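Local coordinates for protein WYL1 (Ruminococcus sp., PDB 6OAW) that acts as a WYL-domain accessory protein with a modulatory role in the type VI-D CRISPR-Cas system, at residues B[83-88]-B[181-186]; B[220-225]-B[242-247]; B[238-243]-B[254-259]. One frame throughout, in Å; residues are numbered along the deposited sequence.

In the fold
From the N terminus, interaction 1 comes first. It brings the loop 83-88 onto the end of helix 177-184 and closes a long, mostly helical excursion of about ninety residues. Two short hairpin closures follow. Interaction 2 pairs 220-225 with 242-247, and interaction 3 pairs 238-243 with 254-259. They share L242 and S243, so strand 237-243 has a neighbour on each side in one antiparallel sheet. Interaction 1 closes before the others open. The loops of interactions 2 and 3 overlap on strand 237-243, and neither encloses the other. The helical part meets the sheet where E181 and F185 pack on I259. Interaction 2 lies further off, about 12 Å from interaction 1 between nearest atoms.

Interaction 1 of 3, residues B[83-88]-B[181-186]; sequences GIPLLN and ERLIFA
R182 reaches from the last turn of helix 177-184 to the loop residue G83, and the rest of the contact is apolar packing beside that bond. The polar part is one hydrogen bond. R182 NE donates to G83 O at 2.7 Å, with an N-H...O angle of 163°. The acceptor lies at the edge of the guanidinium, almost in its plane. The R182 chain is extended at chi2 and bends at chi3 (-76°), which swings NE toward the loop. The guanidinium has a second partner, since NH1 bonds to N237 OD1. The group is therefore held at two of its nitrogens. An alanine in place of R182 would probably leave G83 O and N237 OD1 each without this donor, while the contact of CB with P85 would stay.

The apolar part is carried by I84 and P85. I84 uses two branches. CG2 meets L183 CD2 at 3.9 Å. CD1 is turned at chi2 (-59°) to the other partner and touches A186 CB at 3.8 Å. The same methyl lies 3.7 Å from R182 O. P85 points toward the helix, with CD at 3.9 Å from L183 CD2. Its CD also touches R182 CB at 4.0 Å. The side chains of I84 and P85 both lie aslant on L183.

F185 breaks the helix here, and helix 186-199 follows. Helix 55-71 packs beside the contact: I84 touches A69, A186 touches S65, and S65 OG bonds to L183 O. L183 also reaches Y172 of helix 161-172. N237, at the start of strand 237-243, links R182 and E181 to the sheet.

Interaction 2 of 3, residues B[220-225]-B[242-247]; sequences RIRLIP and LSDEKS
R222 and D244 carry the polar core of this contact, where their side chains cross at about a right angle. From the root outward, successive arginine atoms meet one carboxylate oxygen, D244 OD2. R222 CB lies 3.5 Å from D244 OD2. CG and CD pass the same oxygen at van der Waals distance. The chain then bends at chi3 (-71°), which places NE for the salt bridge. R222 NE donates to D244 OD2 at 2.8 Å. The bond is not straight (147°), and NE meets the oxygen from above the carboxylate plane. At the tip, NH2 makes a weak second bond to D244 OD2 at 3.3 Å. NH1 points to another charge and forms a salt bridge with E275. F206 adds a cation-pi contact. The guanidinium and carboxylate planes stand 64° apart, so this is not a flat paired bridge.

The strands 219-230 and 237-243 form an antiparallel beta hairpin here, part of a curled sheet consistent with the Sm-like barrel of WYL domains. I224 and L242 are a hydrogen-bonded pair. I224 N donates to L242 O at 2.8 Å, and L242 N returns the bond to I224 O. L223 and S243 form the next, non-hydrogen-bonded pair, with L223 CD2 at 3.8 Å from S243 CB.

D244 leaves the strand but keeps close to it. Its OD1 accepts from R222 N at 3.1 Å, nearly straight at the hydrogen. Its own N donates to R222 O. The carboxylate thus takes both a backbone and a side-chain donor of one residue. S243 OG, which also bonds to Y257, accepts from E245 N in an ST turn. I221 packs its CG2 on E245 CG at 3.8 Å.

Interaction 3 of 3, residues B[238-243]-B[254-259]; sequences YLVCLS and ADSYRI
C241 and Y257 meet on one face of the hairpin made by strands 237-243 and 253-258. L239 pairs with Y257 and C241 with D255, each by two hydrogen bonds. The bond from L239 N to Y257 O is 2.7 Å. Y238, V240 and L242 stand across from R258, S256 and A254 as non-hydrogen-bonded pairs.

The sulfur contact is an edge contact. C241 SG takes the crowded position between backbone N and carbonyl carbon (chi1 61°). It lies 3.7 Å from Y257 CD1, near the ring plane. At the far end of the ring, S243 OG donates to Y257 OH at 2.8 Å. Y257 OH probably also bonds to E245 OE1, though the pair is unusually short. Y214 packs edge-to-face with the ring.

On the other face of the sheet, with V240 and L242, Y238 packs against R258. The two side chains cross obliquely, with Y238 CE2 at 3.7 Å from R258 CD. The ring and guanidinium planes are nearly perpendicular. R258 NH1 bonds to S260, and Y236 gives it a cation-pi contact. S256 OG sits close to Y238 CB, at 3.2 Å, while its hydrogen bond goes to P300 O. L242 CD2 lies 4.0 Å from A254 CB. Helix 287-298 packs on V240, L242 and A254.

Y257 is buried, and its phenol end joins a chain of polar groups that runs from S243 OG through Y257 OH and probably on to E245. These bonds would probably fix the position of the phenol end.

Interaction 1 of 3, residues B[83-88]-B[181-186]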
# COMPACT_ATOMS: atom_id res chain seq x y z
N GLY B 83 -5.77 18.04 4.08
CA GLY B 83 -4.94 16.86 4.38
C GLY B 83 -5.72 15.78 5.13
O GLY B 83 -5.16 14.70 5.27
N ILE B 84 -6.94 16.03 5.64
CA ILE B 84 -7.73 14.94 6.29
C ILE B 84 -8.30 14.06 5.18
O ILE B 84 -8.97 14.54 4.29
CB ILE B 84 -8.82 15.46 7.24
CG1 ILE B 84 -8.29 16.42 8.30
CG2 ILE B 84 -9.53 14.29 7.89
CD1 ILE B 84 -7.23 15.83 9.17
N PRO B 85 -7.97 12.74 5.13
CA PRO B 85 -8.44 11.89 4.05
C PRO B 85 -9.97 11.85 3.92
O PRO B 85 -10.65 11.89 4.94
CB PRO B 85 -7.89 10.50 4.40
CG PRO B 85 -6.70 10.78 5.29
CD PRO B 85 -7.03 12.05 6.05
N LEU B 86 -10.44 11.78 2.67
CA LEU B 86 -11.87 11.65 2.30
C LEU B 86 -12.10 10.18 1.96
O LEU B 86 -11.64 9.74 0.93
CB LEU B 86 -12.15 12.60 1.14
CG LEU B 86 -11.98 14.09 1.47
CD1 LEU B 86 -11.95 14.93 0.21
CD2 LEU B 86 -13.10 14.57 2.37
N LEU B 87 -12.72 9.43 2.87
CA LEU B 87 -12.97 7.99 2.70
C LEU B 87 -14.07 7.81 1.65
O LEU B 87 -15.06 8.55 1.72
CB LEU B 87 -13.45 7.37 4.01
CG LEU B 87 -12.44 7.20 5.11
CD1 LEU B 87 -13.06 6.39 6.23
CD2 LEU B 87 -11.19 6.52 4.56
N ASN B 88 -13.90 6.79 0.81
CA ASN B 88 -14.89 6.30 -0.17
C ASN B 88 -16.19 5.91 0.55
O ASN B 88 -17.22 6.06 -0.09
CB ASN B 88 -14.28 5.18 -1.01
CG ASN B 88 -13.18 5.71 -1.89
OD1 ASN B 88 -13.28 6.82 -2.42
ND2 ASN B 88 -12.12 4.94 -2.06
N GLU B 181 -2.72 7.91 9.79
CA GLU B 181 -2.15 8.74 10.88
C GLU B 181 -2.84 10.11 10.89
O GLU B 181 -3.07 10.66 11.98
CB GLU B 181 -0.63 8.83 10.71
CG GLU B 181 0.04 9.40 11.94
CD GLU B 181 1.47 9.85 11.72
OE1 GLU B 181 1.71 10.71 10.81
OE2 GLU B 181 2.32 9.30 12.42
N ARG B 182 -3.21 10.64 9.72
CA ARG B 182 -3.83 12.00 9.66
C ARG B 182 -5.26 11.93 10.18
O ARG B 182 -5.69 12.90 10.79
CB ARG B 182 -3.75 12.60 8.25
CG ARG B 182 -2.32 12.76 7.74
CD ARG B 182 -2.21 13.90 6.76
NE ARG B 182 -2.74 13.55 5.45
CZ ARG B 182 -2.13 12.76 4.56
NH1 ARG B 182 -0.96 12.22 4.84
NH2 ARG B 182 -2.70 12.50 3.40
N LEU B 183 -5.96 10.83 9.98
CA LEU B 183 -7.29 10.62 10.60
C LEU B 183 -7.14 10.55 12.13
O LEU B 183 -7.91 11.23 12.83
CB LEU B 183 -7.93 9.34 10.05
CG LEU B 183 -8.45 9.44 8.62
CD1 LEU B 183 -8.95 8.09 8.14
CD2 LEU B 183 -9.56 10.49 8.53
N ILE B 184 -6.16 9.80 12.63
CA ILE B 184 -5.99 9.60 14.10
C ILE B 184 -5.63 10.92 14.77
O ILE B 184 -6.08 11.13 15.89
CB ILE B 184 -4.92 8.53 14.39
CG1 ILE B 184 -5.29 7.18 13.77
CG2 ILE B 184 -4.64 8.42 15.88
CD1 ILE B 184 -4.13 6.19 13.82
N PHE B 185 -4.80 11.76 14.13
CA PHE B 185 -4.26 13.00 14.74
C PHE B 185 -4.93 14.21 14.08
O PHE B 185 -4.31 15.30 14.00
CB PHE B 185 -2.73 13.01 14.63
CG PHE B 185 -2.06 12.08 15.60
CD1 PHE B 185 -1.87 12.47 16.92
CD2 PHE B 185 -1.61 10.84 15.20
CE1 PHE B 185 -1.22 11.62 17.83
CE2 PHE B 185 -1.00 9.98 16.10
CZ PHE B 185 -0.81 10.37 17.42
N ALA B 186 -6.16 14.02 13.61
CA ALA B 186 -6.92 15.07 12.90
C ALA B 186 -6.98 16.35 13.74
O ALA B 186 -6.87 17.45 13.17
CB ALA B 186 -8.29 14.57 12.58

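Interaction 2 of 3, residues B[220-225]-B[242-247]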
# COMPACT_ATOMS: atom_id res chain seq x y z
N ARG B 220 7.08 22.01 26.59
CA ARG B 220 6.26 23.11 26.03
C ARG B 220 7.17 24.03 25.21
O ARG B 220 8.03 24.70 25.81
CB ARG B 220 5.54 23.89 27.14
CG ARG B 220 4.65 25.03 26.65
CD ARG B 220 3.32 25.19 27.38
NE ARG B 220 2.95 26.57 27.74
CZ ARG B 220 1.82 27.19 27.39
NH1 ARG B 220 0.90 26.59 26.64
NH2 ARG B 220 1.59 28.42 27.82
N ILE B 221 6.98 24.03 23.89
CA ILE B 221 7.79 24.81 22.90
C ILE B 221 6.85 25.74 22.13
O ILE B 221 5.61 25.62 22.29
CB ILE B 221 8.57 23.87 21.96
CG1 ILE B 221 7.66 23.04 21.07
CG2 ILE B 221 9.50 22.99 22.77
CD1 ILE B 221 8.41 22.28 19.98
N ARG B 222 7.43 26.65 21.35
CA ARG B 222 6.71 27.59 20.46
C ARG B 222 6.97 27.17 19.02
O ARG B 222 8.14 26.95 18.66
CB ARG B 222 7.13 29.02 20.76
CG ARG B 222 6.73 29.48 22.16
CD ARG B 222 7.02 30.95 22.39
NE ARG B 222 8.46 31.14 22.50
CZ ARG B 222 9.10 32.27 22.22
NH1 ARG B 222 8.44 33.34 21.80
NH2 ARG B 222 10.41 32.33 22.36
N LEU B 223 5.89 27.01 18.24
CA LEU B 223 5.95 26.63 16.81
C LEU B 223 5.36 27.75 15.97
O LEU B 223 4.31 28.29 16.35
CB LEU B 223 5.12 25.37 16.57
CG LEU B 223 5.55 24.14 17.36
CD1 LEU B 223 4.58 23.00 17.08
CD2 LEU B 223 6.97 23.73 17.02
N ILE B 224 5.99 28.03 14.83
CA ILE B 224 5.41 28.81 13.70
C ILE B 224 5.22 27.82 12.56
O ILE B 224 6.18 27.50 11.87
CB ILE B 224 6.31 30.00 13.31
CG1 ILE B 224 6.70 30.86 14.52
CG2 ILE B 224 5.60 30.83 12.23
CD1 ILE B 224 7.74 31.92 14.22
N PRO B 225 4.01 27.23 12.41
CA PRO B 225 3.78 26.20 11.40
C PRO B 225 4.06 26.70 9.99
O PRO B 225 3.78 27.85 9.73
CB PRO B 225 2.29 25.87 11.53
CG PRO B 225 1.94 26.32 12.94
CD PRO B 225 2.80 27.54 13.18
N LEU B 242 9.00 26.70 12.01
CA LEU B 242 10.07 27.26 12.87
C LEU B 242 9.74 26.90 14.31
O LEU B 242 8.54 26.93 14.65
CB LEU B 242 10.20 28.78 12.69
CG LEU B 242 10.21 29.28 11.25
CD1 LEU B 242 10.63 30.74 11.21
CD2 LEU B 242 11.14 28.44 10.37
N SER B 243 10.76 26.54 15.10
CA SER B 243 10.62 26.16 16.52
C SER B 243 11.72 26.82 17.36
O SER B 243 12.81 27.09 16.81
CB SER B 243 10.64 24.69 16.65
OG SER B 243 10.75 24.32 18.02
N ASP B 244 11.43 27.06 18.64
CA ASP B 244 12.38 27.66 19.61
C ASP B 244 12.97 26.55 20.50
O ASP B 244 13.62 26.87 21.48
CB ASP B 244 11.69 28.76 20.42
CG ASP B 244 10.75 28.22 21.50
OD1 ASP B 244 10.55 26.99 21.53
OD2 ASP B 244 10.27 29.02 22.33
N GLU B 245 12.76 25.28 20.15
CA GLU B 245 13.19 24.15 21.01
C GLU B 245 14.72 24.11 21.05
O GLU B 245 15.26 23.98 22.17
CB GLU B 245 12.61 22.82 20.53
CG GLU B 245 12.83 21.70 21.53
CD GLU B 245 12.24 20.35 21.14
OE1 GLU B 245 11.62 20.27 20.06
OE2 GLU B 245 12.41 19.40 21.92
N LYS B 246 15.38 24.18 19.90
CA LYS B 246 16.82 23.85 19.74
C LYS B 246 17.70 24.87 20.50
O LYS B 246 18.79 24.49 20.96
CB LYS B 246 17.18 23.75 18.25
N SER B 247 17.23 26.11 20.64
CA SER B 247 17.91 27.19 21.39
C SER B 247 17.28 27.33 22.78
O SER B 247 17.66 28.26 23.50
CB SER B 247 17.84 28.48 20.62
OG SER B 247 16.48 28.85 20.51

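Interaction 3 of 3, residues B[238-243]-B[254-259]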
# COMPACT_ATOMS: atom_id res chain seq x y z
N TYR B 238 4.84 14.93 9.04
CA TYR B 238 5.73 15.90 9.73
C TYR B 238 5.12 17.30 9.62
O TYR B 238 4.65 17.69 8.54
CB TYR B 238 7.13 15.86 9.12
CG TYR B 238 7.85 14.55 9.25
CD1 TYR B 238 7.60 13.54 8.34
CD2 TYR B 238 8.74 14.30 10.28
CE1 TYR B 238 8.24 12.31 8.43
CE2 TYR B 238 9.41 13.08 10.37
CZ TYR B 238 9.14 12.07 9.46
OH TYR B 238 9.74 10.84 9.47
N LEU B 239 5.15 18.07 10.70
CA LEU B 239 4.96 19.54 10.63
C LEU B 239 6.31 20.18 10.36
O LEU B 239 7.17 20.16 11.27
CB LEU B 239 4.36 20.08 11.93
CG LEU B 239 4.26 21.59 11.98
CD1 LEU B 239 3.44 22.13 10.81
CD2 LEU B 239 3.64 22.05 13.29
N VAL B 240 6.53 20.70 9.16
CA VAL B 240 7.68 21.58 8.87
C VAL B 240 7.33 22.97 9.38
O VAL B 240 6.23 23.44 9.10
CB VAL B 240 8.08 21.57 7.39
CG1 VAL B 240 9.26 22.50 7.14
CG2 VAL B 240 8.42 20.17 6.90
N CYS B 241 8.20 23.57 10.18
CA CYS B 241 7.87 24.81 10.94
C CYS B 241 9.14 25.54 11.37
O CYS B 241 10.22 25.00 11.14
CB CYS B 241 7.06 24.44 12.17
SG CYS B 241 7.97 23.36 13.29
N LEU B 242 9.00 26.70 12.01
CA LEU B 242 10.07 27.26 12.87
C LEU B 242 9.74 26.90 14.31
O LEU B 242 8.54 26.93 14.65
CB LEU B 242 10.20 28.78 12.69
CG LEU B 242 10.21 29.28 11.25
CD1 LEU B 242 10.63 30.74 11.21
CD2 LEU B 242 11.14 28.44 10.37
N SER B 243 10.76 26.54 15.10
CA SER B 243 10.62 26.16 16.52
C SER B 243 11.72 26.82 17.36
O SER B 243 12.81 27.09 16.81
CB SER B 243 10.64 24.69 16.65
OG SER B 243 10.75 24.32 18.02
N ALA B 254 14.12 26.68 11.78
CA ALA B 254 13.41 25.68 10.96
C ALA B 254 13.59 24.30 11.59
O ALA B 254 14.69 23.98 12.07
CB ALA B 254 13.93 25.68 9.55
N ASP B 255 12.52 23.50 11.61
CA ASP B 255 12.57 22.10 12.08
C ASP B 255 11.41 21.32 11.47
O ASP B 255 10.53 21.93 10.79
CB ASP B 255 12.59 22.05 13.60
CG ASP B 255 13.45 20.94 14.17
OD1 ASP B 255 13.52 19.86 13.53
OD2 ASP B 255 14.07 21.17 15.23
N SER B 256 11.45 20.00 11.70
CA SER B 256 10.41 19.03 11.28
C SER B 256 10.03 18.11 12.45
O SER B 256 10.89 17.26 12.85
CB SER B 256 10.93 18.28 10.06
OG SER B 256 9.99 17.31 9.60
N TYR B 257 8.79 18.23 12.93
CA TYR B 257 8.21 17.43 14.03
C TYR B 257 7.22 16.39 13.48
O TYR B 257 6.27 16.77 12.78
CB TYR B 257 7.47 18.33 15.03
CG TYR B 257 8.37 19.21 15.84
CD1 TYR B 257 8.84 20.40 15.34
CD2 TYR B 257 8.83 18.79 17.09
CE1 TYR B 257 9.69 21.21 16.09
CE2 TYR B 257 9.68 19.58 17.84
CZ TYR B 257 10.11 20.79 17.34
OH TYR B 257 10.96 21.53 18.07
N ARG B 258 7.39 15.12 13.84
CA ARG B 258 6.33 14.08 13.64
C ARG B 258 5.03 14.62 14.26
O ARG B 258 5.06 15.03 15.44
CB ARG B 258 6.72 12.77 14.33
CG ARG B 258 7.86 12.03 13.65
CD ARG B 258 7.36 11.03 12.63
NE ARG B 258 6.42 10.18 13.34
CZ ARG B 258 6.69 9.01 13.90
NH1 ARG B 258 5.73 8.39 14.56
NH2 ARG B 258 7.87 8.44 13.74
N ILE B 259 3.92 14.64 13.53
CA ILE B 259 2.66 15.15 14.13
C ILE B 259 2.25 14.24 15.29
O ILE B 259 1.54 14.74 16.21
CB ILE B 259 1.52 15.34 13.11
CG1 ILE B 259 0.93 14.01 12.64
CG2 ILE B 259 1.95 16.24 11.96
CD1 ILE B 259 -0.25 14.20 11.72